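Local coordinates for protein methanogen homoaconitase small subunit (Methanocaldococcus jannaschii, PDB 2PKP) that forms, with the large subunit HacA, a homoaconitase that reversibly dehydrates (R)-homocitrate to cis-homoaconitate and hydrates that intermediate to homoisocitrate, at residues G150-V153 / N154-K158; K140-E143 / R144-A148; D12-T16 / D17-P21; K85-A88 / R89-R93. One frame throughout, in Å; residues are numbered along the deposited sequence.

Contact 1. Residues G150-V153 / N154-K158; sequences GGLV and NYLKK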
loop_
_atom_site.group_PDB
_atom_site.type_symbol
_atom_site.label_atom_id
_atom_site.label_comp_id
_atom_site.label_asym_id
_atom_site.label_seq_id
_atom_site.Cartn_x
_atom_site.Cartn_y
_atom_site.Cartn_z
ATOM N N GLY A 150 -6.906 4.089 7.867
ATOM C CA GLY A 150 -6.412 2.734 7.680
ATOM C C GLY A 150 -7.125 1.669 8.497
ATOM O O GLY A 150 -6.635 0.545 8.630
ATOM N N GLY A 151 -8.285 2.008 9.046
ATOM C CA GLY A 151 -9.016 1.037 9.839
ATOM C C GLY A 151 -9.575 1.641 11.109
ATOM O O GLY A 151 -9.174 2.733 11.515
ATOM N N LEU A 152 -10.498 0.926 11.742
ATOM C CA LEU A 152 -11.137 1.406 12.959
ATOM C C LEU A 152 -10.151 1.682 14.090
ATOM O O LEU A 152 -10.236 2.715 14.760
ATOM C CB LEU A 152 -12.189 0.403 13.423
ATOM C CG LEU A 152 -13.071 0.829 14.601
ATOM C CD1 LEU A 152 -13.704 2.189 14.323
ATOM C CD2 LEU A 152 -14.146 -0.221 14.825
ATOM N N VAL A 153 -9.214 0.760 14.302
ATOM C CA VAL A 153 -8.222 0.921 15.357
ATOM C C VAL A 153 -7.486 2.252 15.233
ATOM O O VAL A 153 -7.491 3.057 16.168
ATOM C CB VAL A 153 -7.196 -0.233 15.339
ATOM C CG1 VAL A 153 -6.115 0.010 16.382
ATOM C CG2 VAL A 153 -7.903 -1.553 15.618
ATOM N N ASN A 154 -6.861 2.490 14.085
ATOM C CA ASN A 154 -6.139 3.740 13.876
ATOM C C ASN A 154 -7.042 4.946 14.069
ATOM O O ASN A 154 -6.660 5.927 14.708
ATOM C CB ASN A 154 -5.529 3.790 12.477
ATOM C CG ASN A 154 -4.404 2.805 12.306
ATOM O OD1 ASN A 154 -3.796 2.372 13.285
ATOM N ND2 ASN A 154 -4.105 2.456 11.062
ATOM N N TYR A 155 -8.240 4.877 13.501
ATOM C CA TYR A 155 -9.194 5.968 13.627
ATOM C C TYR A 155 -9.375 6.323 15.100
ATOM O O TYR A 155 -9.330 7.493 15.474
ATOM C CB TYR A 155 -10.544 5.563 13.030
ATOM C CG TYR A 155 -11.642 6.575 13.255
ATOM C CD1 TYR A 155 -11.751 7.714 12.455
ATOM C CD2 TYR A 155 -12.564 6.404 14.285
ATOM C CE1 TYR A 155 -12.756 8.661 12.680
ATOM C CE2 TYR A 155 -13.567 7.341 14.520
ATOM C CZ TYR A 155 -13.660 8.466 13.716
ATOM O OH TYR A 155 -14.656 9.383 13.960
ATOM N N LEU A 156 -9.570 5.303 15.931
ATOM C CA LEU A 156 -9.776 5.511 17.357
ATOM C C LEU A 156 -8.569 6.060 18.106
ATOM O O LEU A 156 -8.724 6.876 19.015
ATOM C CB LEU A 156 -10.242 4.212 18.018
ATOM C CG LEU A 156 -11.628 3.739 17.588
ATOM C CD1 LEU A 156 -11.965 2.442 18.294
ATOM C CD2 LEU A 156 -12.658 4.807 17.921
ATOM N N LYS A 157 -7.366 5.628 17.743
ATOM C CA LYS A 157 -6.201 6.137 18.449
ATOM C C LYS A 157 -5.877 7.557 18.006
ATOM O O LYS A 157 -5.215 8.306 18.728
ATOM C CB LYS A 157 -4.992 5.212 18.279
ATOM C CG LYS A 157 -4.410 5.098 16.894
ATOM C CD LYS A 157 -3.195 4.175 16.955
ATOM C CE LYS A 157 -2.535 3.992 15.602
ATOM N NZ LYS A 157 -1.362 3.073 15.695
ATOM N N LYS A 158 -6.351 7.933 16.823
ATOM C CA LYS A 158 -6.132 9.288 16.339
ATOM C C LYS A 158 -7.128 10.185 17.069
ATOM O O LYS A 158 -6.868 11.366 17.296
ATOM C CB LYS A 158 -6.346 9.369 14.823
ATOM C CG LYS A 158 -5.151 8.889 14.004
ATOM C CD LYS A 158 -5.392 9.034 12.503
ATOM C CE LYS A 158 -4.129 8.727 11.698
ATOM N NZ LYS A 158 -3.576 7.370 11.978
HETATM O O HOH W 1 -6.983 0.403 12.109
#

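Contact 2. Residues K140-E143 / R144-A148; sequences KGLE and REILA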
loop_
_atom_site.group_PDB
_atom_site.type_symbol
_atom_site.label_atom_id
_atom_site.label_comp_id
_atom_site.label_asym_id
_atom_site.label_seq_id
_atom_site.Cartn_x
_atom_site.Cartn_y
_atom_site.Cartn_z
ATOM N N LYS A 140 -18.002 7.220 1.657
ATOM C CA LYS A 140 -18.110 8.614 2.074
ATOM C C LYS A 140 -18.260 8.690 3.590
ATOM O O LYS A 140 -18.203 7.675 4.286
ATOM C CB LYS A 140 -19.341 9.262 1.438
ATOM C CG LYS A 140 -19.370 9.256 -0.076
ATOM C CD LYS A 140 -18.322 10.178 -0.657
ATOM C CE LYS A 140 -18.494 10.291 -2.159
ATOM N NZ LYS A 140 -18.475 8.948 -2.797
ATOM N N GLY A 141 -18.462 9.907 4.088
ATOM C CA GLY A 141 -18.658 10.129 5.509
ATOM C C GLY A 141 -17.726 9.427 6.478
ATOM O O GLY A 141 -16.515 9.362 6.267
ATOM N N LEU A 142 -18.297 8.904 7.556
ATOM C CA LEU A 142 -17.518 8.216 8.579
ATOM C C LEU A 142 -16.657 7.092 8.006
ATOM O O LEU A 142 -15.477 6.964 8.344
ATOM C CB LEU A 142 -18.453 7.660 9.657
ATOM C CG LEU A 142 -17.769 6.943 10.824
ATOM C CD1 LEU A 142 -16.769 7.883 11.489
ATOM C CD2 LEU A 142 -18.822 6.468 11.815
ATOM N N GLU A 143 -17.246 6.282 7.136
ATOM C CA GLU A 143 -16.524 5.176 6.527
ATOM C C GLU A 143 -15.283 5.657 5.796
ATOM O O GLU A 143 -14.230 5.018 5.854
ATOM C CB GLU A 143 -17.450 4.420 5.576
ATOM C CG GLU A 143 -18.413 3.509 6.312
ATOM C CD GLU A 143 -19.746 3.374 5.618
ATOM O OE1 GLU A 143 -19.768 3.212 4.382
ATOM O OE2 GLU A 143 -20.777 3.422 6.314
ATOM N N ARG A 144 -15.401 6.790 5.111
ATOM C CA ARG A 144 -14.267 7.341 4.387
ATOM C C ARG A 144 -13.172 7.746 5.375
ATOM O O ARG A 144 -11.991 7.517 5.121
ATOM C CB ARG A 144 -14.703 8.543 3.540
ATOM C CG ARG A 144 -13.565 9.243 2.796
ATOM C CD ARG A 144 -14.101 10.198 1.732
ATOM N NE ARG A 144 -15.146 11.070 2.260
ATOM C CZ ARG A 144 -15.839 11.947 1.535
ATOM N NH1 ARG A 144 -15.603 12.081 0.235
ATOM N NH2 ARG A 144 -16.781 12.682 2.110
ATOM N N GLU A 145 -13.568 8.329 6.506
ATOM C CA GLU A 145 -12.602 8.750 7.527
ATOM C C GLU A 145 -11.878 7.546 8.126
ATOM O O GLU A 145 -10.651 7.548 8.262
ATOM C CB GLU A 145 -13.304 9.533 8.642
ATOM C CG GLU A 145 -13.988 10.808 8.175
ATOM C CD GLU A 145 -14.583 11.612 9.319
ATOM O OE1 GLU A 145 -15.399 11.054 10.087
ATOM O OE2 GLU A 145 -14.234 12.806 9.446
ATOM N N ILE A 146 -12.641 6.517 8.481
ATOM C CA ILE A 146 -12.063 5.307 9.047
ATOM C C ILE A 146 -11.077 4.713 8.043
ATOM O O ILE A 146 -9.960 4.332 8.408
ATOM C CB ILE A 146 -13.162 4.276 9.386
ATOM C CG1 ILE A 146 -14.031 4.821 10.527
ATOM C CG2 ILE A 146 -12.533 2.939 9.765
ATOM C CD1 ILE A 146 -15.253 3.983 10.851
ATOM N N LEU A 147 -11.482 4.654 6.776
ATOM C CA LEU A 147 -10.615 4.128 5.728
ATOM C C LEU A 147 -9.345 4.958 5.622
ATOM O O LEU A 147 -8.241 4.417 5.543
ATOM C CB LEU A 147 -11.323 4.139 4.369
ATOM C CG LEU A 147 -12.368 3.055 4.094
ATOM C CD1 LEU A 147 -12.977 3.283 2.718
ATOM C CD2 LEU A 147 -11.718 1.676 4.171
ATOM N N ALA A 148 -9.510 6.277 5.607
ATOM C CA ALA A 148 -8.379 7.188 5.507
ATOM C C ALA A 148 -7.365 6.920 6.619
ATOM O O ALA A 148 -6.157 7.034 6.413
ATOM C CB ALA A 148 -8.865 8.634 5.575
HETATM O O HOH W 2 -15.899 11.816 4.876
#

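Contact 3. Residues D12-T16 / D17-P21; sequences DDVDT and DAIIP. With ZN (zinc ion), chain B.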
loop_
_atom_site.group_PDB
_atom_site.type_symbol
_atom_site.label_atom_id
_atom_site.label_comp_id
_atom_site.label_asym_id
_atom_site.label_seq_id
_atom_site.Cartn_x
_atom_site.Cartn_y
_atom_site.Cartn_z
ATOM N N ASP A 12 -20.827 -13.406 -9.521
ATOM C CA ASP A 12 -21.787 -12.985 -8.504
ATOM C C ASP A 12 -21.764 -13.880 -7.273
ATOM O O ASP A 12 -21.304 -15.021 -7.314
ATOM C CB ASP A 12 -23.220 -12.991 -9.061
ATOM C CG ASP A 12 -23.427 -11.991 -10.184
ATOM O OD1 ASP A 12 -22.948 -10.844 -10.065
ATOM O OD2 ASP A 12 -24.088 -12.351 -11.180
ATOM N N ASP A 13 -22.265 -13.328 -6.177
ATOM C CA ASP A 13 -22.384 -14.028 -4.911
ATOM C C ASP A 13 -21.147 -14.742 -4.390
ATOM O O ASP A 13 -21.239 -15.878 -3.920
ATOM C CB ASP A 13 -23.538 -15.031 -4.988
ATOM C CG ASP A 13 -24.064 -15.408 -3.621
ATOM O OD1 ASP A 13 -24.402 -14.481 -2.858
ATOM O OD2 ASP A 13 -24.142 -16.616 -3.310
ATOM N N VAL A 14 -19.992 -14.092 -4.469
ATOM C CA VAL A 14 -18.770 -14.690 -3.946
ATOM C C VAL A 14 -18.846 -14.539 -2.428
ATOM O O VAL A 14 -18.580 -13.461 -1.892
ATOM C CB VAL A 14 -17.529 -13.959 -4.458
ATOM C CG1 VAL A 14 -16.291 -14.567 -3.837
ATOM C CG2 VAL A 14 -17.472 -14.036 -5.975
ATOM N N ASP A 15 -19.207 -15.618 -1.734
ATOM C CA ASP A 15 -19.363 -15.564 -0.279
ATOM C C ASP A 15 -18.088 -15.741 0.527
ATOM O O ASP A 15 -17.043 -16.099 -0.007
ATOM C CB ASP A 15 -20.404 -16.594 0.187
ATOM C CG ASP A 15 -19.967 -18.027 -0.058
ATOM O OD1 ASP A 15 -18.905 -18.437 0.458
ATOM O OD2 ASP A 15 -20.696 -18.748 -0.768
ATOM N N THR A 16 -18.195 -15.488 1.828
ATOM C CA THR A 16 -17.062 -15.595 2.738
ATOM C C THR A 16 -16.352 -16.946 2.700
ATOM O O THR A 16 -15.134 -17.005 2.869
ATOM C CB THR A 16 -17.486 -15.297 4.192
ATOM O OG1 THR A 16 -18.614 -16.108 4.541
ATOM C CG2 THR A 16 -17.854 -13.823 4.348
ATOM N N ASP A 17 -17.097 -18.026 2.477
ATOM C CA ASP A 17 -16.481 -19.353 2.421
ATOM C C ASP A 17 -15.625 -19.522 1.177
ATOM O O ASP A 17 -14.630 -20.245 1.190
ATOM C CB ASP A 17 -17.544 -20.449 2.471
ATOM C CG ASP A 17 -18.102 -20.638 3.863
ATOM O OD1 ASP A 17 -17.304 -20.917 4.784
ATOM O OD2 ASP A 17 -19.331 -20.503 4.036
ATOM N N ALA A 18 -16.023 -18.856 0.099
ATOM C CA ALA A 18 -15.267 -18.908 -1.141
ATOM C C ALA A 18 -14.011 -18.066 -0.930
ATOM O O ALA A 18 -12.927 -18.420 -1.385
ATOM C CB ALA A 18 -16.092 -18.336 -2.284
ATOM N N ILE A 19 -14.173 -16.958 -0.213
ATOM C CA ILE A 19 -13.071 -16.047 0.069
ATOM C C ILE A 19 -12.041 -16.674 1.008
ATOM O O ILE A 19 -10.834 -16.563 0.785
ATOM C CB ILE A 19 -13.604 -14.724 0.681
ATOM C CG1 ILE A 19 -14.467 -13.995 -0.353
ATOM C CG2 ILE A 19 -12.449 -13.841 1.140
ATOM C CD1 ILE A 19 -15.188 -12.782 0.197
ATOM N N ILE A 20 -12.522 -17.325 2.058
ATOM C CA ILE A 20 -11.644 -17.975 3.026
ATOM C C ILE A 20 -12.403 -19.137 3.670
ATOM O O ILE A 20 -13.094 -18.969 4.671
ATOM C CB ILE A 20 -11.159 -16.971 4.114
ATOM C CG1 ILE A 20 -10.242 -17.677 5.117
ATOM C CG2 ILE A 20 -12.343 -16.335 4.820
ATOM C CD1 ILE A 20 -8.921 -18.129 4.535
ATOM N N PRO A 21 -12.291 -20.335 3.080
ATOM C CA PRO A 21 -12.955 -21.549 3.567
ATOM C C PRO A 21 -12.921 -21.719 5.084
ATOM O O PRO A 21 -11.890 -21.510 5.722
ATOM C CB PRO A 21 -12.209 -22.652 2.837
ATOM C CG PRO A 21 -11.957 -22.013 1.503
ATOM C CD PRO A 21 -11.472 -20.633 1.892
HETATM ZN ZN ZN B . -24.769 -15.568 -1.139
HETATM O O HOH W 3 -23.735 -17.173 -0.675
HETATM O O HOH W 4 -20.392 -17.935 3.595
#

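Contact 4. Residues K85-A88 / R89-R93; sequences KSFA and RIFYR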
loop_
_atom_site.group_PDB
_atom_site.type_symbol
_atom_site.label_atom_id
_atom_site.label_comp_id
_atom_site.label_asym_id
_atom_site.label_seq_id
_atom_site.Cartn_x
_atom_site.Cartn_y
_atom_site.Cartn_z
ATOM N N LYS A 85 -20.116 -4.894 -8.046
ATOM C CA LYS A 85 -21.373 -4.245 -8.407
ATOM C C LYS A 85 -22.112 -3.910 -7.118
ATOM O O LYS A 85 -22.804 -2.901 -7.034
ATOM C CB LYS A 85 -22.234 -5.163 -9.276
ATOM C CG LYS A 85 -21.681 -5.414 -10.666
ATOM C CD LYS A 85 -22.670 -6.223 -11.497
ATOM C CE LYS A 85 -22.135 -6.515 -12.884
ATOM N NZ LYS A 85 -23.108 -7.311 -13.682
ATOM N N SER A 86 -21.968 -4.777 -6.119
ATOM C CA SER A 86 -22.580 -4.562 -4.811
ATOM C C SER A 86 -21.859 -5.413 -3.766
ATOM O O SER A 86 -21.231 -6.424 -4.095
ATOM C CB SER A 86 -24.081 -4.886 -4.833
ATOM O OG SER A 86 -24.324 -6.243 -5.150
ATOM N N PHE A 87 -21.951 -4.993 -2.508
ATOM C CA PHE A 87 -21.290 -5.682 -1.406
ATOM C C PHE A 87 -22.252 -6.107 -0.311
ATOM O O PHE A 87 -23.170 -5.361 0.039
ATOM C CB PHE A 87 -20.254 -4.767 -0.750
ATOM C CG PHE A 87 -19.051 -4.481 -1.599
ATOM C CD1 PHE A 87 -17.966 -5.353 -1.604
ATOM C CD2 PHE A 87 -18.985 -3.320 -2.367
ATOM C CE1 PHE A 87 -16.829 -5.073 -2.354
ATOM C CE2 PHE A 87 -17.850 -3.029 -3.124
ATOM C CZ PHE A 87 -16.769 -3.906 -3.117
ATOM N N ALA A 88 -22.030 -7.295 0.243
ATOM C CA ALA A 88 -22.850 -7.753 1.352
ATOM C C ALA A 88 -22.613 -6.700 2.439
ATOM O O ALA A 88 -21.488 -6.220 2.623
ATOM C CB ALA A 88 -22.389 -9.130 1.827
ATOM N N ARG A 89 -23.676 -6.331 3.140
ATOM C CA ARG A 89 -23.601 -5.317 4.184
ATOM C C ARG A 89 -22.519 -5.555 5.229
ATOM O O ARG A 89 -21.727 -4.663 5.514
ATOM C CB ARG A 89 -24.959 -5.193 4.884
ATOM C CG ARG A 89 -26.111 -4.870 3.941
ATOM C CD ARG A 89 -27.462 -4.776 4.661
ATOM N NE ARG A 89 -27.527 -3.676 5.623
ATOM C CZ ARG A 89 -27.104 -3.748 6.883
ATOM N NH1 ARG A 89 -26.580 -4.874 7.352
ATOM N NH2 ARG A 89 -27.209 -2.691 7.679
ATOM N N ILE A 90 -22.485 -6.754 5.799
ATOM C CA ILE A 90 -21.509 -7.067 6.831
ATOM C C ILE A 90 -20.077 -7.008 6.316
ATOM O O ILE A 90 -19.197 -6.458 6.977
ATOM C CB ILE A 90 -21.788 -8.452 7.446
ATOM C CG1 ILE A 90 -23.145 -8.426 8.161
ATOM C CG2 ILE A 90 -20.676 -8.829 8.422
ATOM C CD1 ILE A 90 -23.542 -9.748 8.807
ATOM N N PHE A 91 -19.844 -7.569 5.135
ATOM C CA PHE A 91 -18.506 -7.552 4.558
ATOM C C PHE A 91 -18.035 -6.111 4.394
ATOM O O PHE A 91 -16.909 -5.771 4.742
ATOM C CB PHE A 91 -18.498 -8.237 3.190
ATOM C CG PHE A 91 -17.167 -8.166 2.493
ATOM C CD1 PHE A 91 -16.192 -9.129 2.730
ATOM C CD2 PHE A 91 -16.872 -7.106 1.638
ATOM C CE1 PHE A 91 -14.936 -9.043 2.124
ATOM C CE2 PHE A 91 -15.615 -7.008 1.025
ATOM C CZ PHE A 91 -14.646 -7.980 1.272
ATOM N N TYR A 92 -18.917 -5.273 3.857
ATOM C CA TYR A 92 -18.612 -3.866 3.619
ATOM C C TYR A 92 -18.100 -3.198 4.890
ATOM O O TYR A 92 -17.088 -2.493 4.879
ATOM C CB TYR A 92 -19.865 -3.141 3.132
ATOM C CG TYR A 92 -19.605 -1.738 2.639
ATOM C CD1 TYR A 92 -19.325 -1.492 1.294
ATOM C CD2 TYR A 92 -19.626 -0.656 3.517
ATOM C CE1 TYR A 92 -19.075 -0.213 0.837
ATOM C CE2 TYR A 92 -19.374 0.634 3.069
ATOM C CZ TYR A 92 -19.099 0.849 1.730
ATOM O OH TYR A 92 -18.849 2.127 1.279
ATOM N N ARG A 93 -18.816 -3.426 5.985
ATOM C CA ARG A 93 -18.461 -2.848 7.270
ATOM C C ARG A 93 -17.097 -3.352 7.734
ATOM O O ARG A 93 -16.243 -2.560 8.145
ATOM C CB ARG A 93 -19.534 -3.196 8.308
ATOM C CG ARG A 93 -19.251 -2.667 9.704
ATOM C CD ARG A 93 -20.357 -3.052 10.679
ATOM N NE ARG A 93 -20.404 -4.487 10.958
ATOM C CZ ARG A 93 -19.440 -5.159 11.579
ATOM N NH1 ARG A 93 -18.346 -4.529 11.986
ATOM N NH2 ARG A 93 -19.573 -6.461 11.805
#

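Contact 1. Residues G150-V153 / N154-K158
N154 opens the second segment just inside the N-terminus of helix 152-164, and its side-chain amide ends beside the glycine turn before it. With CG beside its own backbone N (chi1 -69°), the amide is carried back so that ND2 lies 4.0 Å from G150 O; the hydrogen bond of ND2 is made with A149 O. The backbone N of N154 donates to a water 2.9 Å away, which in turn donates weakly to G150 O. Y155 N makes the first helical bond, to O of the N-cap residue G151 at 3.1 Å. The Y155 ring, meanwhile, is met obliquely by L152 CD1, 4.4 Å from Y155 CD2.

L156 N follows with a bond to L152 O at 2.9 Å, and the two leucine side chains, one turn apart, meet through L152 CD1 and L156 CG at 4.2 Å. An alanine in place of L156 would keep the backbone bond but is likely to open a gap beside L152 CD1 and to thin the apolar cover over L152 O. K157 N completes the series, donating to V153 O at 3.0 Å, and K158 reaches Y31 of the second subunit in a cation-pi contact.

G150 leaves the preceding helix in a Schellman motif, and at the backbone angles of both glycines a CB would press on the carbonyl O of the residue before. The chemistry is thus that of a glycine turn between two helices, where a side-chain amide and a water serve the polar groups of the turn.

Contact 2. Residues K140-E143 / R144-A148
Short helix 141-148 and the residue leading into it are the element formed here, with K140 and R144 one turn apart. K140 CD lies over one face of the R144 guanidinium, 3.4 Å from NH1 and offset toward the rim, the two chains passing each other at a slant. A bend at chi3 (49°) places the guanidinium of R144 beside K140 and G141. The approach is made by the aliphatic part of the lysine: NZ stays 5.2 Å from R144 NH1 and instead forms a salt bridge with E123 and a hydrogen bond to T138 O. A water in the guanidinium plane accepts from R144 NE at 2.8 Å and donates to G141 O, so that it ties the arginine to the backbone at G141.

In the backbone, R144 N donates to K140 O from well above the carbonyl plane (64° out of it), whereas I146 N meets L142 O almost straight on at 2.9 Å. L142 CG makes an apolar contact with I146 CD1 at 3.9 Å. Separately, L142 CD1 sets a methyl against the carboxylate of E145, 3.7 Å from OE1, with the two side chains nearly perpendicular.

The two basic side chains, K140 and R144, therefore mark one side of the helix, while the apolar side turns to its neighbours. I146 and L147 reach I96 of helix 89-98, and L142 and I146 touch Y155 of helix 152-164, setting this short helix against both.

Contact 3. Residues D12-T16 / D17-P21
V14 and D15 run extended into helix 16-19, where the chain turns helical at T16 and leaves helical angles again at I20. Two well-formed backbone bonds carry this single turn: I19 N donates to D15 O at 3.0 Å, in the carbonyl plane, and I20 N to T16 O at 2.8 Å. A18 N also donates weakly to D15 O.

D15 is the N-cap. Its CG sits between the backbone N and the carbonyl carbon (chi1 65°), which brings OD1 to the N-H groups of D17 and A18. A18 N donates to OD1 at 2.9 Å, reaching it on the syn side and 34° out of the carboxylate plane; D17 N, at 2.7 Å, adds a weak bond bent to 118°. With an alanine at D15 the carboxylate is gone; D17 N would probably be left without an acceptor here, A18 N with only its weak bond to D15 O, and the zinc-bound water without its tie to the cap. Among the apolar side chains, V14 CG1 packs against I19 CG1 at 4.0 Å, the two crossing near a right angle, and also touches A18 CB.

Just upstream, D13 binds the zinc ion through OD1 (2.1 Å) and OD2 (2.5 Å), with C63 and a water as further ligands; that water also donates weakly to D15 OD2, a weak link between cap and metal site. The turn follows strand 2-9, is bonded through its backbone to G40, M38 and C63, and rests T16, I19 and I20 on A70 of helix 68-75.

Contact 4. Residues K85-A88 / R89-R93
F87 meets both aromatic residues of the following helix, F91 and Y92, from the extended chain just before it. Its ring carbon CD1 lies 3.8 Å from F91 CD2, the two rings meeting obliquely. Its CB comes to Y92 CD1 at 4.0 Å, at the edge of the tyrosine ring and near the ring plane, and those two side chains cross at about a right angle. CG lies opposite the backbone N in F91 (chi1 176°) and in Y92 (chi1 -170°), which sends both rings out from the helix to where F87 meets them.

A88, next in the chain and at the N-cap position, supplies the backbone link. Its O accepts from Y92 N at 3.0 Å with an N-H...O angle of 165°, and its CB lies 4.2 Å from F91 CB.

Further out, F87 also packs on P102 and I104 of strand 101-104, and Y92 on P102. F91 makes an edge-to-face contact with F61 and touches V71 and I74 of helix 68-75, while Y92 OH forms a weak hydrogen bond with E143 OE1. S86 OG is hydrogen-bonded to E59 OE1 and N60 N, and the backbones of S86 and A88 to F61, which probably helps to hold the approach to the helix.

The arrangement is the strand-to-helix turn of a beta-alpha-beta crossover: strand 81-84 leads into helix 89-98, which returns to the adjacent parallel strand 101-104.

Contacts 3, 4, 2 and 1 follow one another along the chain. Contacts 1 and 2 lie on successive helices with centres 11 Å apart, joined where G151 N probably bonds to I146 O at 2.9 Å. Contact 2 reaches contact 4 through E143 and Y92, their centres 15 Å apart. Contact 4, whose A88 side chain is about 7 Å from a bound zinc ion, in turn meets contact 3, I19 CD1 lying 4.2 Å from F91 CE1. Contact 3 alone holds a zinc ligand, and its I20 side chain is about 10 Å from that of R26, the residue critical for substrate specificity. Contact 1 is farthest from contact 3, about 27 Å between centres.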